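Local structure of ginlfy protein (Ginkgo biloba, 4UDE) at residues K6-S9 / S10-L14; T26-V29 / E30-F33; V35-L38 / V39-E43; L61-G64 / E65-I69; S71-R74 / A75-R79. The protein probably acts as a DNA-binding transcription factor of the FLO/LFY family, of which this chain is the SAM oligomerization domain. All blocks are in the same frame, centred on the assembly; numbering follows the deposited sequence.

Contact 1 (K6-S9 / S10-L14); sequences KELS and SLEEL
Ser10 closes back on Lys6 across one turn of helix 2-15, the first helix of this SAM domain, and does so with two donors. Ser10 N reaches Lys6 O at 3.0 Å with an N-H...O angle of 161°, the regular i to i+4 helix bond. Ser10 OG gives its own proton to Lys6 O at 3.1 Å, arriving from above the carbonyl plane on the opposite face from the amide. The torsion explains this second bond: chi1 of -72° sets OG beside its own backbone N, so the hydroxyl leans back over the preceding turn. With an alanine here, Lys6 O is likely to keep its amide bond but lose the hydroxyl that meets its other face.

One residue further on, Leu11 N bonds to Glu7 O at 3.0 Å. Leu11 CG also lies against that oxygen, while the leucyl methyls pass inward to Met28 and Val29 of helix 22-30 and to Val35 and Leu38 of helix 35-39. Leu8, whose CG stands anti to the backbone N (chi1 175°), turns to Tyr22 and Leu25. Leu11 is thus the buried residue, and Leu8 lies at the margin.

Glu12 N bonds Leu8 O at 2.8 Å, and the extended Glu12 side chain slants past Leu8, bringing OE2 to 3.8 Å from Leu8 CG. Glu13 N takes up Ser9 O, and the Glu13 carboxylate pairs with Arg16. A water lies within hydrogen-bonding distance of both Ser9 O and Glu12 OE1, 3.2 Å from each.

Contact 2 (T26-V29 / E30-F33); sequences TKMV and EMGF
Glu30 meets Lys27 at the last turn of helix 22-30, and the chain then leaves the helix through Met31, Gly32 and Phe33. Glu30 N still makes the i to i+4 bond to Thr26 O. Its side chain runs out extended, with CG anti to the backbone N (chi1 -179°), and Lys27 crosses it obliquely, bent at chi2 and chi3. That double bend brings Lys27 NZ to 2.8 Å from Glu30 OE2 in a salt bridge, with the ammonium above the carboxylate plane.

Met31 N bonds Lys27 O at 2.9 Å, and the Met31 side chain lies across that of Lys27 at about a right angle. Met31 CE is only 3.5 Å from Lys27 CG, tighter than usual for two carbons. Both side chains also rest on Leu53 and Tyr57. Shortening Lys27 to an alanine would probably strand the Glu30 carboxylate without this mate and open a gap beside the Met31 methyl.

Gly32 has phi 92° and psi 17°; at these angles a side chain would collide with Met31 O. Its N bonds Val29 O at 2.9 Å, from well above the carbonyl plane. Phe33 N then reaches back to Met28 O at 3.1 Å, and the same oxygen lies at the ring edge, in the ring plane. A water donates to both Val29 O and Phe33 O, tying the last turn to the outgoing loop, while the ring goes inward to Leu38 and Val49. The i+5 bond of Phe33 N enclosing the i+3 bond of Gly32 N, round a left-handed glycine, is the Schellman motif.

Contact 3 (V35-L38 / V39-E43); sequences VNTL and VNMTE
Asn40 folds its side-chain amide back onto Asn36, closing the end of the short helix 35-39. Asn40 ND2 donates to Asn36 O at 3.0 Å with an N-H...O angle of 173°, and that oxygen lies in the amide plane. CG beside the backbone N (chi1 -83°) turns the amide toward the preceding turn. The backbone N of Asn40 makes a weak bond to the same carbonyl and a better one to Thr37 O at 3.2 Å, from above the carbonyl plane.

The other carbonyls of the turn are met in different ways. Val35 O takes Val39 N at 3.0 Å, nearly along the C=O axis. Leu38 O receives Met41 N at 3.2 Å, again from well above its plane, so the spacing shortens to i+3 as the helix unwinds. The Thr37 hydroxyl is paired with that of Thr34, and Met41 O receives Lys77 NZ from helix 63-83.

Apolar groups fill in beside these bonds. Met41 SD sits 4.0 Å from Thr37 CG2 and 4.1 Å from Leu38 CD2, with Leu38 and Met41 side by side and pointing the same way. Thr42 caps a backbone N of helix 43-55, its own N is taken by Glu45 OE1, and Glu43 pairs with Arg74.

Asn36 O, met only weakly by Asn40 N, gets its straighter and shorter bond from Asn40 ND2, which is likely to help secure the helix end.

Contact 4 (L61-G64 / E65-I69); sequences LLVG and EKYGI
Leu61 and Glu65 cross at about a right angle where the chain enters helix 63-83, the close side of the contact. Leu61 CD2 comes to 3.7 Å from Glu65 CD. The extended Lys66 side chain also crosses Leu61, CG being 3.9 Å from Leu61 CD1, and both pack on Ile50 and Val54 of helix 43-55. Glu65 CG stands anti to the backbone N (chi1 -168°) and the chain beyond is extended, which carries the carboxylate back past the start of the helix. There OE1 accepts Leu62 N at 3.1 Å through its anti lone pair, with an N-H...O angle of 163°. The buried carboxylate also binds Arg21 (salt bridge to OE1) and Thr24 (hydrogen bond to OE2).

Leu62 is the N-cap residue, and the carboxylate of Glu65, three residues on, accepts its amide, one half of a capping box; leucine lacks the other half's acceptor. The first-turn bonds are slack: Lys66 N to Leu62 O and Tyr67 N to Val63 O are weak, each 3.3 Å. Gly68 N to Gly64 O is shorter, 2.8 Å, but bent, its donor above the carbonyl plane.

Toward solvent the contacts thin out. Val63 and Tyr67, both exposed, lie side by side, Val63 CG1 at the ring edge, in plane, 3.9 Å from Tyr67 CE2. A water joins Lys66 NZ to Leu61 O by weak bonds only.

Contact 5 (S71-R74 / A75-R79); sequences SAVR and AEKRR
Val73 and Lys77 cross obliquely on the long helix 63-83, one turn apart. Lys77 CG sits beside its backbone N (chi1 -83°) and the chain beyond is fully extended, so the methylenes run back along the preceding turn: CG passes 3.4 Å from Val73 O and CE comes to 3.8 Å from Val73 CG1. Lys77 N also bonds Val73 O at 2.9 Å, nearly in line with the carbonyl. The ammonium continues past the valine to Met41 O.

Arg74 stretches out likewise, and its guanidinium pairs with Glu43. Ala75 N bonds Ser71 O at 2.9 Å, and its small side chain, like that of Ala72, lies against Tyr18.

Glu76 is turned the other way. CG is anti to the backbone N (chi1 -176°), the chain bends at chi2, and the carboxylate swings forward to Arg79, within 75-79. The guanidinium meets it side-on: Arg79 NE to Glu76 OE1 and Arg79 NH2 to Glu76 OE2 are both 2.8 Å, each oxygen being approached on its syn side, though NE stands well out of the carboxylate plane. Glu76 CD lies in the guanidinium plane.

Such a grip would restrict both groups' rotation and probably balance Arg79, as Glu43 balances Arg74.

In the fold
All five contacts are local turns of one small helical domain. Contacts 1, 2 and 3 lie mainly at the surface, yet each sends one buried residue inward, and Leu11, Met28 and Leu38 meet there. Contacts 4 and 5, both on helix 63-83, are partly buried; their centres are about 15 Å apart, and they adjoin in the sequence, with a weak bond from Ser71 OG to Tyr67 O between them. Contacts 1 and 5 are regular mid-helix turns, whereas contacts 2 and 3 end helices and contact 4 starts one. Polar links differ too: contact 5 is tied to contact 3 by the salt bridge Arg74-Glu43, while contact 1 touches contacts 2, 3 and 5 through packing alone.

Contact 1 (K6-S9 / S10-L14)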
loop_
_atom_site.group_PDB
_atom_site.type_symbol
_atom_site.label_atom_id
_atom_site.label_comp_id
_atom_site.label_asym_id
_atom_site.label_seq_id
_atom_site.Cartn_x
_atom_site.Cartn_y
_atom_site.Cartn_z
ATOM N N LYS A 6 -9.885 11.173 -1.584
ATOM C CA LYS A 6 -8.559 11.637 -1.983
ATOM C C LYS A 6 -7.507 10.558 -1.631
ATOM O O LYS A 6 -6.662 10.235 -2.469
ATOM C CB LYS A 6 -8.220 12.964 -1.277
ATOM C CG LYS A 6 -8.205 14.175 -2.189
ATOM C CD LYS A 6 -9.494 14.990 -2.146
ATOM C CE LYS A 6 -9.410 16.187 -1.222
ATOM N NZ LYS A 6 -10.686 16.953 -1.197
ATOM N N GLU A 7 -7.610 9.958 -0.425
ATOM C CA GLU A 7 -6.678 8.909 0.012
ATOM C C GLU A 7 -6.814 7.641 -0.807
ATOM O O GLU A 7 -5.803 7.054 -1.182
ATOM C CB GLU A 7 -6.800 8.611 1.516
ATOM C CG GLU A 7 -6.411 9.751 2.449
ATOM C CD GLU A 7 -5.346 10.738 1.989
ATOM O OE1 GLU A 7 -4.201 10.307 1.718
ATOM O OE2 GLU A 7 -5.660 11.950 1.917
ATOM N N LEU A 8 -8.052 7.252 -1.138
ATOM C CA LEU A 8 -8.278 6.060 -1.940
ATOM C C LEU A 8 -7.680 6.231 -3.339
ATOM O O LEU A 8 -6.994 5.316 -3.810
ATOM C CB LEU A 8 -9.768 5.647 -1.965
ATOM C CG LEU A 8 -10.147 4.476 -2.878
ATOM C CD1 LEU A 8 -9.552 3.163 -2.389
ATOM C CD2 LEU A 8 -11.647 4.345 -2.988
ATOM N N SER A 9 -7.871 7.421 -3.956
ATOM C CA SER A 9 -7.311 7.740 -5.266
ATOM C C SER A 9 -5.791 7.666 -5.197
ATOM O O SER A 9 -5.185 7.072 -6.073
ATOM C CB SER A 9 -7.742 9.130 -5.729
ATOM O OG SER A 9 -9.066 9.115 -6.225
ATOM N N SER A 10 -5.188 8.252 -4.147
ATOM C CA SER A 10 -3.737 8.223 -3.912
ATOM C C SER A 10 -3.219 6.797 -3.881
ATOM O O SER A 10 -2.252 6.515 -4.567
ATOM C CB SER A 10 -3.381 8.917 -2.603
ATOM O OG SER A 10 -3.554 10.308 -2.754
ATOM N N LEU A 11 -3.870 5.906 -3.116
ATOM C CA LEU A 11 -3.446 4.511 -3.021
ATOM C C LEU A 11 -3.663 3.742 -4.329
ATOM O O LEU A 11 -2.804 2.932 -4.699
ATOM C CB LEU A 11 -4.066 3.785 -1.803
ATOM C CG LEU A 11 -3.728 4.329 -0.379
ATOM C CD1 LEU A 11 -4.202 3.349 0.688
ATOM C CD2 LEU A 11 -2.243 4.543 -0.176
ATOM N N GLU A 12 -4.792 4.014 -5.043
ATOM C CA GLU A 12 -5.101 3.399 -6.345
ATOM C C GLU A 12 -3.963 3.694 -7.299
ATOM O O GLU A 12 -3.511 2.787 -7.987
ATOM C CB GLU A 12 -6.399 3.964 -6.943
ATOM C CG GLU A 12 -7.662 3.263 -6.486
ATOM C CD GLU A 12 -8.975 3.890 -6.928
ATOM O OE1 GLU A 12 -8.956 4.883 -7.692
ATOM O OE2 GLU A 12 -10.035 3.393 -6.486
ATOM N N GLU A 13 -3.494 4.965 -7.326
ATOM C CA GLU A 13 -2.377 5.396 -8.162
ATOM C C GLU A 13 -1.078 4.696 -7.804
ATOM O O GLU A 13 -0.341 4.317 -8.709
ATOM C CB GLU A 13 -2.199 6.922 -8.108
ATOM C CG GLU A 13 -3.260 7.670 -8.897
ATOM C CD GLU A 13 -3.376 7.252 -10.351
ATOM O OE1 GLU A 13 -2.371 7.364 -11.093
ATOM O OE2 GLU A 13 -4.472 6.781 -10.736
ATOM N N LEU A 14 -0.777 4.548 -6.502
ATOM C CA LEU A 14 0.441 3.864 -6.066
ATOM C C LEU A 14 0.453 2.365 -6.453
ATOM O O LEU A 14 1.461 1.840 -6.932
ATOM C CB LEU A 14 0.632 4.003 -4.536
ATOM C CG LEU A 14 1.828 3.234 -3.890
ATOM C CD1 LEU A 14 3.170 3.778 -4.353
ATOM C CD2 LEU A 14 1.746 3.270 -2.394
HETATM O O HOH W 1 -7.010 7.272 -8.663
#

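Contact 2 (T26-V29 / E30-F33)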
loop_
_atom_site.group_PDB
_atom_site.type_symbol
_atom_site.label_atom_id
_atom_site.label_comp_id
_atom_site.label_asym_id
_atom_site.label_seq_id
_atom_site.Cartn_x
_atom_site.Cartn_y
_atom_site.Cartn_z
ATOM N N THR A 26 -9.388 -0.181 0.100
ATOM C CA THR A 26 -10.461 0.321 0.959
ATOM C C THR A 26 -10.079 0.114 2.430
ATOM O O THR A 26 -10.217 1.041 3.221
ATOM C CB THR A 26 -11.792 -0.359 0.549
ATOM O OG1 THR A 26 -12.337 0.360 -0.556
ATOM C CG2 THR A 26 -12.804 -0.387 1.649
ATOM N N LYS A 27 -9.599 -1.083 2.783
ATOM C CA LYS A 27 -9.209 -1.350 4.149
ATOM C C LYS A 27 -7.985 -0.522 4.577
ATOM O O LYS A 27 -7.977 -0.000 5.684
ATOM C CB LYS A 27 -9.000 -2.859 4.387
ATOM C CG LYS A 27 -8.828 -3.228 5.870
ATOM C CD LYS A 27 -9.946 -2.776 6.813
ATOM C CE LYS A 27 -11.240 -3.527 6.615
ATOM N NZ LYS A 27 -12.306 -3.013 7.516
ATOM N N MET A 28 -6.988 -0.372 3.701
ATOM C CA MET A 28 -5.784 0.434 3.984
ATOM C C MET A 28 -6.126 1.919 4.246
ATOM O O MET A 28 -5.592 2.500 5.181
ATOM C CB MET A 28 -4.747 0.276 2.866
ATOM C CG MET A 28 -4.162 -1.122 2.794
ATOM S SD MET A 28 -2.983 -1.313 1.432
ATOM C CE MET A 28 -1.601 -0.381 2.100
ATOM N N VAL A 29 -7.077 2.493 3.484
ATOM C CA VAL A 29 -7.558 3.877 3.668
ATOM C C VAL A 29 -8.215 4.007 5.055
ATOM O O VAL A 29 -7.917 4.942 5.795
ATOM C CB VAL A 29 -8.552 4.283 2.542
ATOM C CG1 VAL A 29 -9.237 5.624 2.842
ATOM C CG2 VAL A 29 -7.845 4.336 1.197
ATOM N N GLU A 30 -9.080 3.034 5.400
ATOM C CA GLU A 30 -9.813 2.954 6.654
ATOM C C GLU A 30 -8.832 2.850 7.843
ATOM O O GLU A 30 -9.081 3.434 8.909
ATOM C CB GLU A 30 -10.769 1.769 6.566
ATOM C CG GLU A 30 -11.664 1.519 7.761
ATOM C CD GLU A 30 -12.455 0.229 7.627
ATOM O OE1 GLU A 30 -12.882 -0.110 6.494
ATOM O OE2 GLU A 30 -12.629 -0.457 8.661
ATOM N N MET A 31 -7.687 2.163 7.629
ATOM C CA MET A 31 -6.628 2.025 8.632
ATOM C C MET A 31 -5.780 3.290 8.758
ATOM O O MET A 31 -4.971 3.383 9.673
ATOM C CB MET A 31 -5.743 0.817 8.326
ATOM C CG MET A 31 -6.383 -0.489 8.682
ATOM S SD MET A 31 -5.278 -1.861 8.307
ATOM C CE MET A 31 -5.653 -2.077 6.771
ATOM N N GLY A 32 -5.944 4.223 7.828
ATOM C CA GLY A 32 -5.247 5.505 7.847
ATOM C C GLY A 32 -3.932 5.596 7.100
ATOM O O GLY A 32 -3.173 6.542 7.330
ATOM N N PHE A 33 -3.649 4.647 6.186
ATOM C CA PHE A 33 -2.409 4.681 5.396
ATOM C C PHE A 33 -2.453 5.674 4.267
ATOM O O PHE A 33 -3.484 5.845 3.604
ATOM C CB PHE A 33 -2.015 3.289 4.862
ATOM C CG PHE A 33 -1.449 2.409 5.943
ATOM C CD1 PHE A 33 -0.116 2.540 6.345
ATOM C CD2 PHE A 33 -2.262 1.506 6.622
ATOM C CE1 PHE A 33 0.408 1.741 7.361
ATOM C CE2 PHE A 33 -1.740 0.711 7.649
ATOM C CZ PHE A 33 -0.406 0.828 8.003
HETATM O O HOH W 2 -5.846 7.024 4.531
#

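Contact 3 (V35-L38 / V39-E43)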
loop_
_atom_site.group_PDB
_atom_site.type_symbol
_atom_site.label_atom_id
_atom_site.label_comp_id
_atom_site.label_asym_id
_atom_site.label_seq_id
_atom_site.Cartn_x
_atom_site.Cartn_y
_atom_site.Cartn_z
ATOM N N VAL A 35 0.437 7.297 1.074
ATOM C CA VAL A 35 1.614 6.993 0.250
ATOM C C VAL A 35 2.915 7.426 0.955
ATOM O O VAL A 35 3.882 6.659 0.988
ATOM C CB VAL A 35 1.479 7.610 -1.170
ATOM C CG1 VAL A 35 2.757 7.403 -1.989
ATOM C CG2 VAL A 35 0.262 7.039 -1.894
ATOM N N ASN A 36 2.936 8.651 1.512
ATOM C CA ASN A 36 4.103 9.183 2.236
ATOM C C ASN A 36 4.518 8.309 3.411
ATOM O O ASN A 36 5.709 8.068 3.604
ATOM C CB ASN A 36 3.879 10.624 2.674
ATOM C CG ASN A 36 4.205 11.615 1.593
ATOM O OD1 ASN A 36 4.331 11.264 0.439
ATOM N ND2 ASN A 36 4.450 12.857 1.951
ATOM N N THR A 37 3.545 7.786 4.145
ATOM C CA THR A 37 3.800 6.881 5.257
ATOM C C THR A 37 4.452 5.595 4.753
ATOM O O THR A 37 5.496 5.224 5.267
ATOM C CB THR A 37 2.513 6.618 6.030
ATOM O OG1 THR A 37 2.102 7.835 6.641
ATOM C CG2 THR A 37 2.667 5.508 7.073
ATOM N N LEU A 38 3.837 4.940 3.751
ATOM C CA LEU A 38 4.320 3.687 3.153
ATOM C C LEU A 38 5.741 3.783 2.582
ATOM O O LEU A 38 6.550 2.903 2.863
ATOM C CB LEU A 38 3.330 3.148 2.102
ATOM C CG LEU A 38 1.934 2.768 2.624
ATOM C CD1 LEU A 38 0.909 2.764 1.482
ATOM C CD2 LEU A 38 1.947 1.407 3.375
ATOM N N VAL A 39 6.075 4.876 1.870
ATOM C CA VAL A 39 7.432 5.043 1.296
ATOM C C VAL A 39 8.542 5.284 2.344
ATOM O O VAL A 39 9.734 5.161 2.035
ATOM C CB VAL A 39 7.530 5.981 0.063
ATOM C CG1 VAL A 39 6.465 5.628 -0.980
ATOM C CG2 VAL A 39 7.454 7.457 0.453
ATOM N N ASN A 40 8.146 5.594 3.580
ATOM C CA ASN A 40 9.107 5.820 4.643
ATOM C C ASN A 40 9.167 4.667 5.627
ATOM O O ASN A 40 9.880 4.758 6.632
ATOM C CB ASN A 40 8.819 7.157 5.326
ATOM C CG ASN A 40 9.415 8.302 4.574
ATOM O OD1 ASN A 40 10.619 8.533 4.628
ATOM N ND2 ASN A 40 8.617 8.935 3.748
ATOM N N MET A 41 8.410 3.573 5.345
ATOM C CA MET A 41 8.388 2.387 6.201
ATOM C C MET A 41 9.457 1.408 5.750
ATOM O O MET A 41 9.804 1.388 4.583
ATOM C CB MET A 41 7.001 1.707 6.151
ATOM C CG MET A 41 5.985 2.384 7.044
ATOM S SD MET A 41 4.261 1.898 6.711
ATOM C CE MET A 41 4.313 0.154 7.086
ATOM N N THR A 42 9.952 0.571 6.654
ATOM C CA THR A 42 10.955 -0.417 6.259
ATOM C C THR A 42 10.246 -1.633 5.636
ATOM O O THR A 42 9.025 -1.785 5.786
ATOM C CB THR A 42 11.806 -0.851 7.470
ATOM O OG1 THR A 42 10.963 -1.497 8.412
ATOM C CG2 THR A 42 12.579 0.315 8.131
ATOM N N GLU A 43 11.020 -2.513 4.980
ATOM C CA GLU A 43 10.514 -3.781 4.416
ATOM C C GLU A 43 9.855 -4.631 5.497
ATOM O O GLU A 43 8.809 -5.239 5.246
ATOM C CB GLU A 43 11.667 -4.582 3.798
ATOM C CG GLU A 43 12.207 -3.934 2.535
ATOM C CD GLU A 43 11.679 -4.524 1.247
ATOM O OE1 GLU A 43 11.263 -5.705 1.262
ATOM O OE2 GLU A 43 11.764 -3.834 0.206
#

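Contact 4 (L61-G64 / E65-I69)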
loop_
_atom_site.group_PDB
_atom_site.type_symbol
_atom_site.label_atom_id
_atom_site.label_comp_id
_atom_site.label_asym_id
_atom_site.label_seq_id
_atom_site.Cartn_x
_atom_site.Cartn_y
_atom_site.Cartn_z
ATOM N N LEU A 61 -6.129 -11.669 1.059
ATOM C CA LEU A 61 -5.040 -11.276 0.160
ATOM C C LEU A 61 -4.594 -12.455 -0.685
ATOM O O LEU A 61 -4.233 -13.495 -0.134
ATOM C CB LEU A 61 -3.814 -10.751 0.930
ATOM C CG LEU A 61 -3.974 -9.467 1.725
ATOM C CD1 LEU A 61 -2.716 -9.179 2.522
ATOM C CD2 LEU A 61 -4.293 -8.311 0.826
ATOM N N LEU A 62 -4.561 -12.274 -2.021
ATOM C CA LEU A 62 -4.013 -13.271 -2.951
ATOM C C LEU A 62 -2.503 -13.250 -2.726
ATOM O O LEU A 62 -1.995 -12.291 -2.131
ATOM C CB LEU A 62 -4.353 -12.914 -4.419
ATOM C CG LEU A 62 -5.842 -12.733 -4.766
ATOM C CD1 LEU A 62 -6.019 -12.231 -6.181
ATOM C CD2 LEU A 62 -6.640 -14.022 -4.580
ATOM N N VAL A 63 -1.791 -14.301 -3.143
ATOM C CA VAL A 63 -0.324 -14.400 -2.985
ATOM C C VAL A 63 0.396 -13.245 -3.709
ATOM O O VAL A 63 1.246 -12.595 -3.100
ATOM C CB VAL A 63 0.214 -15.807 -3.391
ATOM C CG1 VAL A 63 1.723 -15.924 -3.179
ATOM C CG2 VAL A 63 -0.505 -16.902 -2.612
ATOM N N GLY A 64 0.003 -12.976 -4.965
ATOM C CA GLY A 64 0.570 -11.916 -5.808
ATOM C C GLY A 64 0.275 -10.501 -5.334
ATOM O O GLY A 64 1.017 -9.562 -5.649
ATOM N N GLU A 65 -0.841 -10.340 -4.597
ATOM C CA GLU A 65 -1.276 -9.095 -3.944
ATOM C C GLU A 65 -0.296 -8.747 -2.784
ATOM O O GLU A 65 0.087 -7.581 -2.635
ATOM C CB GLU A 65 -2.694 -9.314 -3.413
ATOM C CG GLU A 65 -3.406 -8.072 -2.970
ATOM C CD GLU A 65 -4.909 -8.214 -2.838
ATOM O OE1 GLU A 65 -5.431 -9.347 -2.692
ATOM O OE2 GLU A 65 -5.565 -7.152 -2.859
ATOM N N LYS A 66 0.148 -9.764 -2.001
ATOM C CA LYS A 66 1.129 -9.573 -0.913
ATOM C C LYS A 66 2.471 -9.115 -1.504
ATOM O O LYS A 66 3.073 -8.164 -1.002
ATOM C CB LYS A 66 1.337 -10.867 -0.083
ATOM C CG LYS A 66 0.142 -11.237 0.804
ATOM C CD LYS A 66 0.403 -12.469 1.659
ATOM C CE LYS A 66 -0.825 -12.843 2.453
ATOM N NZ LYS A 66 -0.629 -14.090 3.238
ATOM N N TYR A 67 2.915 -9.780 -2.588
ATOM C CA TYR A 67 4.131 -9.406 -3.312
ATOM C C TYR A 67 3.975 -8.036 -4.011
ATOM O O TYR A 67 4.932 -7.264 -4.036
ATOM C CB TYR A 67 4.537 -10.507 -4.317
ATOM C CG TYR A 67 5.188 -11.688 -3.639
ATOM C CD1 TYR A 67 6.501 -11.613 -3.171
ATOM C CD2 TYR A 67 4.479 -12.862 -3.411
ATOM C CE1 TYR A 67 7.092 -12.683 -2.500
ATOM C CE2 TYR A 67 5.063 -13.945 -2.753
ATOM C CZ TYR A 67 6.377 -13.857 -2.314
ATOM O OH TYR A 67 6.963 -14.925 -1.676
ATOM N N GLY A 68 2.773 -7.748 -4.516
ATOM C CA GLY A 68 2.404 -6.489 -5.178
ATOM C C GLY A 68 2.505 -5.245 -4.312
ATOM O O GLY A 68 2.968 -4.200 -4.781
ATOM N N ILE A 69 2.072 -5.325 -3.041
ATOM C CA ILE A 69 2.157 -4.176 -2.106
ATOM C C ILE A 69 3.606 -3.801 -1.916
ATOM O O ILE A 69 3.957 -2.626 -2.031
ATOM C CB ILE A 69 1.418 -4.448 -0.741
ATOM C CG1 ILE A 69 -0.118 -4.563 -0.932
ATOM C CG2 ILE A 69 1.796 -3.401 0.370
ATOM C CD1 ILE A 69 -0.856 -5.304 0.176
HETATM O O HOH W 3 -3.855 -14.527 3.122
#

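Contact 5 (S71-R74 / A75-R79)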
loop_
_atom_site.group_PDB
_atom_site.type_symbol
_atom_site.label_atom_id
_atom_site.label_comp_id
_atom_site.label_asym_id
_atom_site.label_seq_id
_atom_site.Cartn_x
_atom_site.Cartn_y
_atom_site.Cartn_z
ATOM N N SER A 71 6.285 -4.632 -3.907
ATOM C CA SER A 71 6.879 -4.222 -5.189
ATOM C C SER A 71 6.506 -2.791 -5.549
ATOM O O SER A 71 7.358 -2.051 -6.053
ATOM C CB SER A 71 6.441 -5.169 -6.305
ATOM O OG SER A 71 7.189 -6.373 -6.254
ATOM N N ALA A 72 5.232 -2.397 -5.276
ATOM C CA ALA A 72 4.739 -1.050 -5.560
ATOM C C ALA A 72 5.483 -0.026 -4.705
ATOM O O ALA A 72 5.903 0.995 -5.238
ATOM C CB ALA A 72 3.235 -0.966 -5.310
ATOM N N VAL A 73 5.730 -0.340 -3.411
ATOM C CA VAL A 73 6.478 0.547 -2.497
ATOM C C VAL A 73 7.974 0.605 -2.904
ATOM O O VAL A 73 8.528 1.697 -2.988
ATOM C CB VAL A 73 6.243 0.199 -1.000
ATOM C CG1 VAL A 73 7.095 1.080 -0.071
ATOM C CG2 VAL A 73 4.766 0.338 -0.641
ATOM N N ARG A 74 8.595 -0.555 -3.240
ATOM C CA ARG A 74 10.000 -0.584 -3.708
ATOM C C ARG A 74 10.199 0.289 -4.921
ATOM O O ARG A 74 11.186 1.017 -4.986
ATOM C CB ARG A 74 10.447 -1.998 -4.089
ATOM C CG ARG A 74 10.733 -2.873 -2.919
ATOM C CD ARG A 74 10.972 -4.282 -3.398
ATOM N NE ARG A 74 11.134 -5.175 -2.262
ATOM C CZ ARG A 74 11.114 -6.497 -2.351
ATOM N NH1 ARG A 74 10.914 -7.090 -3.523
ATOM N NH2 ARG A 74 11.283 -7.238 -1.269
ATOM N N ALA A 75 9.292 0.170 -5.912
ATOM C CA ALA A 75 9.360 0.931 -7.165
ATOM C C ALA A 75 9.220 2.398 -6.898
ATOM O O ALA A 75 9.946 3.192 -7.504
ATOM C CB ALA A 75 8.268 0.475 -8.124
ATOM N N GLU A 76 8.291 2.776 -5.991
ATOM C CA GLU A 76 8.083 4.180 -5.648
ATOM C C GLU A 76 9.298 4.762 -4.923
ATOM O O GLU A 76 9.683 5.878 -5.229
ATOM C CB GLU A 76 6.759 4.394 -4.901
ATOM C CG GLU A 76 6.417 5.858 -4.576
ATOM C CD GLU A 76 6.295 6.880 -5.698
ATOM O OE1 GLU A 76 6.231 6.496 -6.889
ATOM O OE2 GLU A 76 6.261 8.086 -5.377
ATOM N N LYS A 77 9.921 3.986 -4.015
ATOM C CA LYS A 77 11.136 4.359 -3.272
ATOM C C LYS A 77 12.283 4.590 -4.259
ATOM O O LYS A 77 12.969 5.603 -4.166
ATOM C CB LYS A 77 11.536 3.258 -2.272
ATOM C CG LYS A 77 10.794 3.290 -0.940
ATOM C CD LYS A 77 11.240 2.112 -0.025
ATOM C CE LYS A 77 10.517 2.094 1.312
ATOM N NZ LYS A 77 11.011 1.033 2.244
ATOM N N ARG A 78 12.431 3.687 -5.252
ATOM C CA ARG A 78 13.457 3.801 -6.290
ATOM C C ARG A 78 13.187 5.010 -7.207
ATOM O O ARG A 78 14.125 5.735 -7.545
ATOM C CB ARG A 78 13.566 2.486 -7.072
ATOM C CG ARG A 78 14.693 2.450 -8.102
ATOM C CD ARG A 78 14.792 1.119 -8.821
ATOM N NE ARG A 78 13.599 0.839 -9.625
ATOM C CZ ARG A 78 12.661 -0.046 -9.293
ATOM N NH1 ARG A 78 12.771 -0.752 -8.171
ATOM N NH2 ARG A 78 11.607 -0.232 -10.079
ATOM N N ARG A 79 11.911 5.257 -7.571
ATOM C CA ARG A 79 11.537 6.416 -8.391
ATOM C C ARG A 79 11.878 7.722 -7.646
ATOM O O ARG A 79 12.470 8.618 -8.252
ATOM C CB ARG A 79 10.048 6.369 -8.765
ATOM C CG ARG A 79 9.639 7.360 -9.847
ATOM C CD ARG A 79 8.124 7.494 -9.976
ATOM N NE ARG A 79 7.508 8.121 -8.793
ATOM C CZ ARG A 79 7.480 9.428 -8.545
ATOM N NH1 ARG A 79 8.043 10.284 -9.387
ATOM N NH2 ARG A 79 6.902 9.888 -7.446
#